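Local coordinates for type III effector Xcv3220-like C-terminal domain-containing protein (Xanthomonas campestris pv. vesicatoria, PDB 4FC9) that is a type III effector secreted into plant host cells, whose all-helical C-terminal domain probably acts as a ubiquitin ligase, at residues V78-D83 with P180-H185; N54-G59 with A153-A158; E166-V169 with Q174-A177. One frame throughout, in Å; residues are numbered along the deposited sequence.

Interaction 1. Residues V78-D83 with P180-H185; sequences VPALRD and PELAVH. With EDO (1,2-ethanediol), chain E.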
loop_
_atom_site.group_PDB
_atom_site.type_symbol
_atom_site.label_atom_id
_atom_site.label_comp_id
_atom_site.label_asym_id
_atom_site.label_seq_id
_atom_site.Cartn_x
_atom_site.Cartn_y
_atom_site.Cartn_z
ATOM N N VAL A 78 -14.909 6.377 -7.463
ATOM C CA VAL A 78 -13.626 6.992 -7.778
ATOM C C VAL A 78 -12.852 6.054 -8.701
ATOM O O VAL A 78 -12.471 4.957 -8.298
ATOM C CB VAL A 78 -12.807 7.282 -6.501
ATOM C CG1 VAL A 78 -11.472 7.906 -6.852
ATOM C CG2 VAL A 78 -13.584 8.193 -5.570
ATOM N N PRO A 79 -12.644 6.472 -9.956
ATOM C CA PRO A 79 -11.983 5.655 -10.980
ATOM C C PRO A 79 -10.648 5.054 -10.542
ATOM O O PRO A 79 -10.435 3.862 -10.751
ATOM C CB PRO A 79 -11.773 6.646 -12.118
ATOM C CG PRO A 79 -12.919 7.574 -11.988
ATOM C CD PRO A 79 -13.145 7.740 -10.514
ATOM N N ALA A 80 -9.773 5.859 -9.945
ATOM C CA ALA A 80 -8.475 5.376 -9.494
ATOM C C ALA A 80 -8.616 4.249 -8.472
ATOM O O ALA A 80 -7.827 3.301 -8.469
ATOM C CB ALA A 80 -7.654 6.521 -8.914
ATOM N N LEU A 81 -9.625 4.356 -7.611
ATOM C CA LEU A 81 -9.831 3.370 -6.555
ATOM C C LEU A 81 -10.503 2.123 -7.100
ATOM O O LEU A 81 -10.225 1.014 -6.648
ATOM C CB LEU A 81 -10.665 3.955 -5.423
ATOM C CG LEU A 81 -10.068 5.161 -4.708
ATOM C CD1 LEU A 81 -11.016 5.622 -3.627
ATOM C CD2 LEU A 81 -8.702 4.814 -4.128
ATOM N N ARG A 82 -11.390 2.301 -8.071
ATOM C CA ARG A 82 -12.001 1.157 -8.725
ATOM C C ARG A 82 -10.905 0.358 -9.427
ATOM O O ARG A 82 -10.917 -0.871 -9.399
ATOM C CB ARG A 82 -13.100 1.585 -9.706
ATOM C CG ARG A 82 -13.981 0.424 -10.162
ATOM C CD ARG A 82 -15.206 0.869 -10.977
ATOM N NE ARG A 82 -16.402 1.086 -10.158
ATOM C CZ ARG A 82 -17.283 0.140 -9.834
ATOM N NH1 ARG A 82 -17.111 -1.108 -10.247
ATOM N NH2 ARG A 82 -18.339 0.441 -9.090
ATOM N N ASP A 83 -9.946 1.066 -10.027
ATOM C CA ASP A 83 -8.814 0.429 -10.707
ATOM C C ASP A 83 -7.956 -0.383 -9.748
ATOM O O ASP A 83 -7.643 -1.543 -10.009
ATOM C CB ASP A 83 -7.919 1.470 -11.383
ATOM C CG ASP A 83 -8.572 2.114 -12.582
ATOM O OD1 ASP A 83 -9.599 1.594 -13.064
ATOM O OD2 ASP A 83 -8.045 3.144 -13.050
ATOM N N PRO A 180 -0.661 0.783 -14.425
ATOM C CA PRO A 180 -0.494 2.093 -15.057
ATOM C C PRO A 180 -0.277 3.189 -14.031
ATOM O O PRO A 180 -0.673 3.055 -12.875
ATOM C CB PRO A 180 -1.838 2.318 -15.755
ATOM C CG PRO A 180 -2.434 0.965 -15.897
ATOM C CD PRO A 180 -1.994 0.214 -14.693
ATOM N N GLU A 181 0.363 4.267 -14.454
ATOM C CA GLU A 181 0.477 5.422 -13.596
ATOM C C GLU A 181 -0.914 5.956 -13.335
ATOM O O GLU A 181 -1.752 6.005 -14.234
ATOM C CB GLU A 181 1.333 6.497 -14.247
ATOM C CG GLU A 181 2.791 6.408 -13.884
ATOM C CD GLU A 181 3.540 7.670 -14.231
ATOM O OE1 GLU A 181 3.409 8.659 -13.482
ATOM O OE2 GLU A 181 4.251 7.676 -15.257
ATOM N N LEU A 182 -1.157 6.340 -12.091
ATOM C CA LEU A 182 -2.415 6.953 -11.722
ATOM C C LEU A 182 -2.149 8.380 -11.293
ATOM O O LEU A 182 -1.148 8.662 -10.639
ATOM C CB LEU A 182 -3.075 6.172 -10.590
ATOM C CG LEU A 182 -3.545 4.761 -10.941
ATOM C CD1 LEU A 182 -3.845 3.997 -9.671
ATOM C CD2 LEU A 182 -4.771 4.818 -11.835
ATOM N N ALA A 183 -3.047 9.277 -11.675
ATOM C CA ALA A 183 -2.920 10.670 -11.301
ATOM C C ALA A 183 -3.241 10.824 -9.827
ATOM O O ALA A 183 -4.244 10.320 -9.348
ATOM C CB ALA A 183 -3.852 11.526 -12.137
ATOM N N VAL A 184 -2.375 11.515 -9.103
ATOM C CA VAL A 184 -2.651 11.820 -7.715
ATOM C C VAL A 184 -2.717 13.329 -7.566
ATOM O O VAL A 184 -2.091 14.069 -8.325
ATOM C CB VAL A 184 -1.601 11.202 -6.765
ATOM C CG1 VAL A 184 -1.260 9.791 -7.217
ATOM C CG2 VAL A 184 -0.354 12.054 -6.698
ATOM N N HIS A 185 -3.502 13.787 -6.603
ATOM C CA HIS A 185 -3.763 15.208 -6.482
ATOM C C HIS A 185 -3.480 15.718 -5.084
ATOM O O HIS A 185 -4.226 15.461 -4.146
ATOM C CB HIS A 185 -5.191 15.512 -6.914
ATOM C CG HIS A 185 -5.510 15.011 -8.286
ATOM N ND1 HIS A 185 -5.270 15.752 -9.423
ATOM C CD2 HIS A 185 -6.026 13.833 -8.709
ATOM C CE1 HIS A 185 -5.639 15.060 -10.485
ATOM N NE2 HIS A 185 -6.100 13.890 -10.080
HETATM C C1 EDO E . -12.826 2.870 -13.262
HETATM O O1 EDO E . -11.676 3.084 -14.088
HETATM C C2 EDO E . -13.876 3.931 -13.570
HETATM O O2 EDO E . -15.005 3.745 -12.710
#
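Leu182 reaches Ala80 and Asp83, neighbours on one flank of helix 79-88, and thereby lays the extended chain 180-185 against the first turn of that helix. One branch does most of the work: CD2 of Leu182 lies 4.4 Å from CB of Ala80, while the same methyl stands 3.9 Å from OD2 of Asp83. The other branch turns to the backbone, with CD1 of Leu182 4.2 Å from O of Ala80. Having CG opposite its own carbonyl carbon (chi1 -67°) sends the leucine fork across to the helix. The short Ala80 side chain lets the two backbones approach, CA of Ala80 lying 6.6 Å from CA of Leu182.

The two oxygens of Asp83 have different neighbours. OD2 borders the leucine methyl, whereas OD1 accepts a hydrogen bond from O1 of a 1,2-ethanediol molecule, probably a remnant of crystallisation, at 2.8 Å. The diol lies along Pro79 and Arg82, its O2 3.4 Å from CD of Arg82.

Further out, Val78 occupies the N-cap position of the helix, and its carbonyl O accepts from N of Arg82 at 2.9 Å. Arg82 NE in turn bonds to Gly76 O. Behind the segment 180-185, Arg165 of helix 152-171 donates to Pro180 O. In this all-helical, bilobal domain the contact thus lays an extended tail, following helix 152-171, across the start of helix 79-88. No hydrogen bond joins the two segments, so the contact between them is purely van der Waals, and Arg165 and Met84 add further packing on Leu182.

Interaction 2. Residues N54-G59 with A153-A158; sequences NPFLEG and ATLAKA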
loop_
_atom_site.group_PDB
_atom_site.type_symbol
_atom_site.label_atom_id
_atom_site.label_comp_id
_atom_site.label_asym_id
_atom_site.label_seq_id
_atom_site.Cartn_x
_atom_site.Cartn_y
_atom_site.Cartn_z
ATOM N N ASN A 54 -9.225 13.914 -0.493
ATOM C CA ASN A 54 -9.087 12.734 -1.332
ATOM C C ASN A 54 -8.104 13.002 -2.477
ATOM O O ASN A 54 -8.458 13.657 -3.456
ATOM C CB ASN A 54 -10.475 12.397 -1.897
ATOM C CG ASN A 54 -10.522 11.073 -2.637
ATOM O OD1 ASN A 54 -9.496 10.486 -2.979
ATOM N ND2 ASN A 54 -11.733 10.603 -2.902
ATOM N N PRO A 55 -6.866 12.485 -2.365
ATOM C CA PRO A 55 -5.838 12.744 -3.381
ATOM C C PRO A 55 -6.069 11.994 -4.688
ATOM O O PRO A 55 -5.294 12.152 -5.631
ATOM C CB PRO A 55 -4.557 12.235 -2.712
ATOM C CG PRO A 55 -5.021 11.173 -1.787
ATOM C CD PRO A 55 -6.348 11.658 -1.262
ATOM N N PHE A 56 -7.123 11.190 -4.744
ATOM C CA PHE A 56 -7.382 10.363 -5.911
ATOM C C PHE A 56 -8.316 11.040 -6.900
ATOM O O PHE A 56 -8.526 10.542 -8.002
ATOM C CB PHE A 56 -7.919 8.994 -5.487
ATOM C CG PHE A 56 -6.927 8.184 -4.696
ATOM C CD1 PHE A 56 -5.890 7.524 -5.331
ATOM C CD2 PHE A 56 -7.019 8.101 -3.317
ATOM C CE1 PHE A 56 -4.963 6.787 -4.604
ATOM C CE2 PHE A 56 -6.099 7.366 -2.582
ATOM C CZ PHE A 56 -5.069 6.706 -3.225
ATOM N N LEU A 57 -8.864 12.182 -6.505
ATOM C CA LEU A 57 -9.721 12.953 -7.393
ATOM C C LEU A 57 -9.135 14.327 -7.657
ATOM O O LEU A 57 -8.534 14.937 -6.774
ATOM C CB LEU A 57 -11.134 13.084 -6.817
ATOM C CG LEU A 57 -12.009 11.830 -6.801
ATOM C CD1 LEU A 57 -13.269 12.082 -6.001
ATOM C CD2 LEU A 57 -12.349 11.390 -8.215
ATOM N N GLU A 58 -9.315 14.798 -8.887
ATOM C CA GLU A 58 -8.897 16.126 -9.303
ATOM C C GLU A 58 -9.326 17.192 -8.297
ATOM O O GLU A 58 -10.489 17.262 -7.905
ATOM C CB GLU A 58 -9.489 16.433 -10.678
ATOM C CG GLU A 58 -8.999 17.723 -11.294
ATOM C CD GLU A 58 -9.620 17.993 -12.647
ATOM O OE1 GLU A 58 -10.582 17.286 -13.016
ATOM O OE2 GLU A 58 -9.150 18.910 -13.344
ATOM N N GLY A 59 -8.368 18.004 -7.863
ATOM C CA GLY A 59 -8.630 19.067 -6.910
ATOM C C GLY A 59 -8.608 18.636 -5.459
ATOM O O GLY A 59 -8.777 19.458 -4.566
ATOM N N ALA A 153 -9.505 5.770 7.191
ATOM C CA ALA A 153 -8.891 4.443 7.212
ATOM C C ALA A 153 -8.867 3.796 5.835
ATOM O O ALA A 153 -7.868 3.200 5.439
ATOM C CB ALA A 153 -9.620 3.552 8.190
ATOM N N THR A 154 -9.970 3.898 5.104
ATOM C CA THR A 154 -10.041 3.275 3.792
ATOM C C THR A 154 -9.139 4.006 2.811
ATOM O O THR A 154 -8.438 3.379 2.019
ATOM C CB THR A 154 -11.490 3.182 3.255
ATOM O OG1 THR A 154 -12.004 4.493 2.990
ATOM C CG2 THR A 154 -12.392 2.472 4.253
ATOM N N LEU A 155 -9.132 5.332 2.878
ATOM C CA LEU A 155 -8.269 6.101 1.996
ATOM C C LEU A 155 -6.790 5.965 2.360
ATOM O O LEU A 155 -5.929 5.974 1.484
ATOM C CB LEU A 155 -8.687 7.565 1.972
ATOM C CG LEU A 155 -9.935 7.816 1.135
ATOM C CD1 LEU A 155 -10.344 9.262 1.241
ATOM C CD2 LEU A 155 -9.673 7.435 -0.315
ATOM N N ALA A 156 -6.496 5.835 3.649
ATOM C CA ALA A 156 -5.120 5.616 4.063
ATOM C C ALA A 156 -4.625 4.291 3.494
ATOM O O ALA A 156 -3.485 4.191 3.052
ATOM C CB ALA A 156 -4.995 5.630 5.571
ATOM N N LYS A 157 -5.488 3.277 3.484
ATOM C CA LYS A 157 -5.107 2.001 2.894
ATOM C C LYS A 157 -4.880 2.139 1.392
ATOM O O LYS A 157 -3.975 1.520 0.839
ATOM C CB LYS A 157 -6.131 0.901 3.191
ATOM C CG LYS A 157 -5.762 -0.456 2.586
ATOM C CD LYS A 157 -4.463 -1.020 3.153
ATOM C CE LYS A 157 -4.627 -1.422 4.605
ATOM N NZ LYS A 157 -3.426 -2.132 5.126
ATOM N N ALA A 158 -5.694 2.958 0.733
ATOM C CA ALA A 158 -5.536 3.166 -0.700
ATOM C C ALA A 158 -4.204 3.835 -1.015
ATOM O O ALA A 158 -3.565 3.514 -2.013
ATOM C CB ALA A 158 -6.689 3.977 -1.257
#
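Phe56 packs against Leu155 and Ala158, and Asn54 against Leu155, where the loop 54-59 faces one side of helix 152-171. The apolar contacts centre on the Phe56 ring. Its CE2 atom comes to 3.7 Å from CB of Ala158, and CZ of Phe56 reaches on to the main chain, 3.7 Å from O of Ala158. On the neighbouring ring carbon, CD2 of Phe56 is 4.1 Å from CD2 of Leu155; the two side chains run antiparallel as they pass. Leu155 and Ala158, three residues apart, thus present adjoining surfaces of the same helical face. With CG opposite the carbonyl carbon (chi1 -64°), the ring is projected from the loop to the helix.

This is an interface of an all-helical, bilobal domain, in which a loop side chain is wedged between helices: Phe56 also packs on Met44 of helix 32-49 and on Leu81 and Met84 of helix 79-88, and Leu155 on Val48 and Leu81.

The polar interactions belong to the loop and set its shape. Asn54 opens a type I beta turn to Leu57 and forms an Asx turn within it, OD1 accepting from N of Phe56 at 3.0 Å. The N-H points fairly straight (153°), but it approaches from above the carbonyl plane, 38° out of it. The backbone closure of the beta turn, Leu57 N to Asn54 O, is weak at 3.4 Å. Asn54 OD1 also lies in the plane of the Phe56 ring at its edge, and it meets CD2 of Leu155 at 4.1 Å, with the asparagine roughly perpendicular to the leucine.

Interaction 3. Residues E166-V169 with Q174-A177; sequences ELIV and QDRA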
loop_
_atom_site.group_PDB
_atom_site.type_symbol
_atom_site.label_atom_id
_atom_site.label_comp_id
_atom_site.label_asym_id
_atom_site.label_seq_id
_atom_site.Cartn_x
_atom_site.Cartn_y
_atom_site.Cartn_z
ATOM N N GLU A 166 3.747 1.345 -6.758
ATOM C CA GLU A 166 4.852 2.133 -7.282
ATOM C C GLU A 166 6.208 1.514 -6.922
ATOM O O GLU A 166 7.161 1.605 -7.693
ATOM C CB GLU A 166 4.759 3.591 -6.817
ATOM C CG GLU A 166 3.525 4.327 -7.343
ATOM C CD GLU A 166 3.421 4.300 -8.858
ATOM O OE1 GLU A 166 4.419 4.650 -9.524
ATOM O OE2 GLU A 166 2.347 3.924 -9.381
ATOM N N LEU A 167 6.292 0.875 -5.758
ATOM C CA LEU A 167 7.511 0.163 -5.377
ATOM C C LEU A 167 7.718 -1.082 -6.246
ATOM O O LEU A 167 8.846 -1.412 -6.619
ATOM C CB LEU A 167 7.499 -0.200 -3.887
ATOM C CG LEU A 167 7.645 0.963 -2.897
ATOM C CD1 LEU A 167 7.445 0.489 -1.466
ATOM C CD2 LEU A 167 8.996 1.648 -3.041
ATOM N N ILE A 168 6.623 -1.763 -6.575
ATOM C CA ILE A 168 6.669 -2.912 -7.474
ATOM C C ILE A 168 7.202 -2.513 -8.850
ATOM O O ILE A 168 8.070 -3.186 -9.404
ATOM C CB ILE A 168 5.280 -3.578 -7.610
ATOM C CG1 ILE A 168 4.925 -4.325 -6.323
ATOM C CG2 ILE A 168 5.251 -4.528 -8.792
ATOM C CD1 ILE A 168 3.482 -4.778 -6.244
ATOM N N VAL A 169 6.697 -1.403 -9.382
ATOM C CA VAL A 169 7.101 -0.925 -10.703
ATOM C C VAL A 169 8.534 -0.396 -10.720
ATOM O O VAL A 169 9.238 -0.508 -11.721
ATOM C CB VAL A 169 6.124 0.148 -11.226
ATOM C CG1 VAL A 169 6.631 0.779 -12.515
ATOM C CG2 VAL A 169 4.752 -0.467 -11.437
ATOM N N GLN A 174 8.967 -3.171 -16.166
ATOM C CA GLN A 174 8.096 -3.762 -17.184
ATOM C C GLN A 174 6.673 -3.990 -16.674
ATOM O O GLN A 174 5.753 -4.229 -17.463
ATOM C CB GLN A 174 8.678 -5.082 -17.697
ATOM C CG GLN A 174 8.529 -6.255 -16.739
ATOM C CD GLN A 174 9.645 -6.334 -15.710
ATOM O OE1 GLN A 174 10.365 -5.362 -15.477
ATOM N NE2 GLN A 174 9.796 -7.501 -15.093
ATOM N N ASP A 175 6.503 -3.924 -15.355
ATOM C CA ASP A 175 5.196 -4.097 -14.732
ATOM C C ASP A 175 4.352 -2.828 -14.830
ATOM O O ASP A 175 3.180 -2.829 -14.459
ATOM C CB ASP A 175 5.342 -4.505 -13.262
ATOM C CG ASP A 175 5.512 -6.004 -13.079
ATOM O OD1 ASP A 175 5.192 -6.503 -11.981
ATOM O OD2 ASP A 175 5.959 -6.685 -14.023
ATOM N N ARG A 176 4.951 -1.746 -15.324
ATOM C CA ARG A 176 4.242 -0.482 -15.467
ATOM C C ARG A 176 3.063 -0.625 -16.421
ATOM O O ARG A 176 2.012 -0.012 -16.221
ATOM C CB ARG A 176 5.187 0.628 -15.942
ATOM C CG ARG A 176 4.493 1.950 -16.263
ATOM C CD ARG A 176 3.591 2.405 -15.118
ATOM N NE ARG A 176 4.304 3.185 -14.116
ATOM C CZ ARG A 176 3.868 3.382 -12.878
ATOM N NH1 ARG A 176 4.579 4.116 -12.038
ATOM N NH2 ARG A 176 2.725 2.843 -12.478
ATOM N N ALA A 177 3.233 -1.439 -17.455
ATOM C CA ALA A 177 2.157 -1.660 -18.410
ATOM C C ALA A 177 0.951 -2.293 -17.726
ATOM O O ALA A 177 -0.189 -2.030 -18.103
ATOM C CB ALA A 177 2.635 -2.522 -19.559
#
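The guanidinium of Arg176 receives the methyl CG1 of Val169 over one face, 3.6 Å above its plane and displaced toward the rim, and the carboxylate of Glu166 at its edge. Carboxylate and guanidinium are nearly coplanar, 21° apart, so both oxygens meet nitrogens in a two-pronged salt bridge. Its strong arm runs from NH1 of Arg176 to OE1 of Glu166, 2.6 Å at 155°; OE1 accepts through its syn lone pair, almost in the guanidinium plane. The second, NH2 of Arg176 to OE2 of Glu166, is weak at 3.3 Å. Bends at chi2 and chi3 bring the arginine head back over Val169 to Glu166. Nearer the backbone, CB of Arg176 rests 3.7 Å from CG1 of Val169.

Alongside, CG2 of Ile168 sits 3.8 Å from OD1 of Asp175, whose charge is paired with Arg96 of helix 91-101. The contact folds the segment that follows helix 152-171, including a short 3-10 piece, back onto that helix's last turns. Through NH2 the guanidinium has a second acceptor besides Glu166, the backbone O of Phe179, and the pairing probably keeps buried Glu166 ionised.

Helix 152-171 and the chain that follows it tie the three contacts together. Interactions 1 and 2, with centres 9 Å apart, form a continuous patch: N of His185 lies 2.6 Å from O of Pro55, a probable hydrogen bond, and CD2 of Leu81 packs 3.6 Å from CB of Ala158. Their segments alternate along the sequence, so the two closures interlock. Interaction 3 is nested inside the loop closed by interaction 1, at about 14 Å between centres; CG of Glu181 is 3.4 Å from CZ of Arg176. Interactions 2 and 3 share helix 152-171 but do not touch, their nearest atoms being about 9 Å apart. The ethanediol at interaction 1, probably from the crystallisation liquor, is no evidence of a functional pocket.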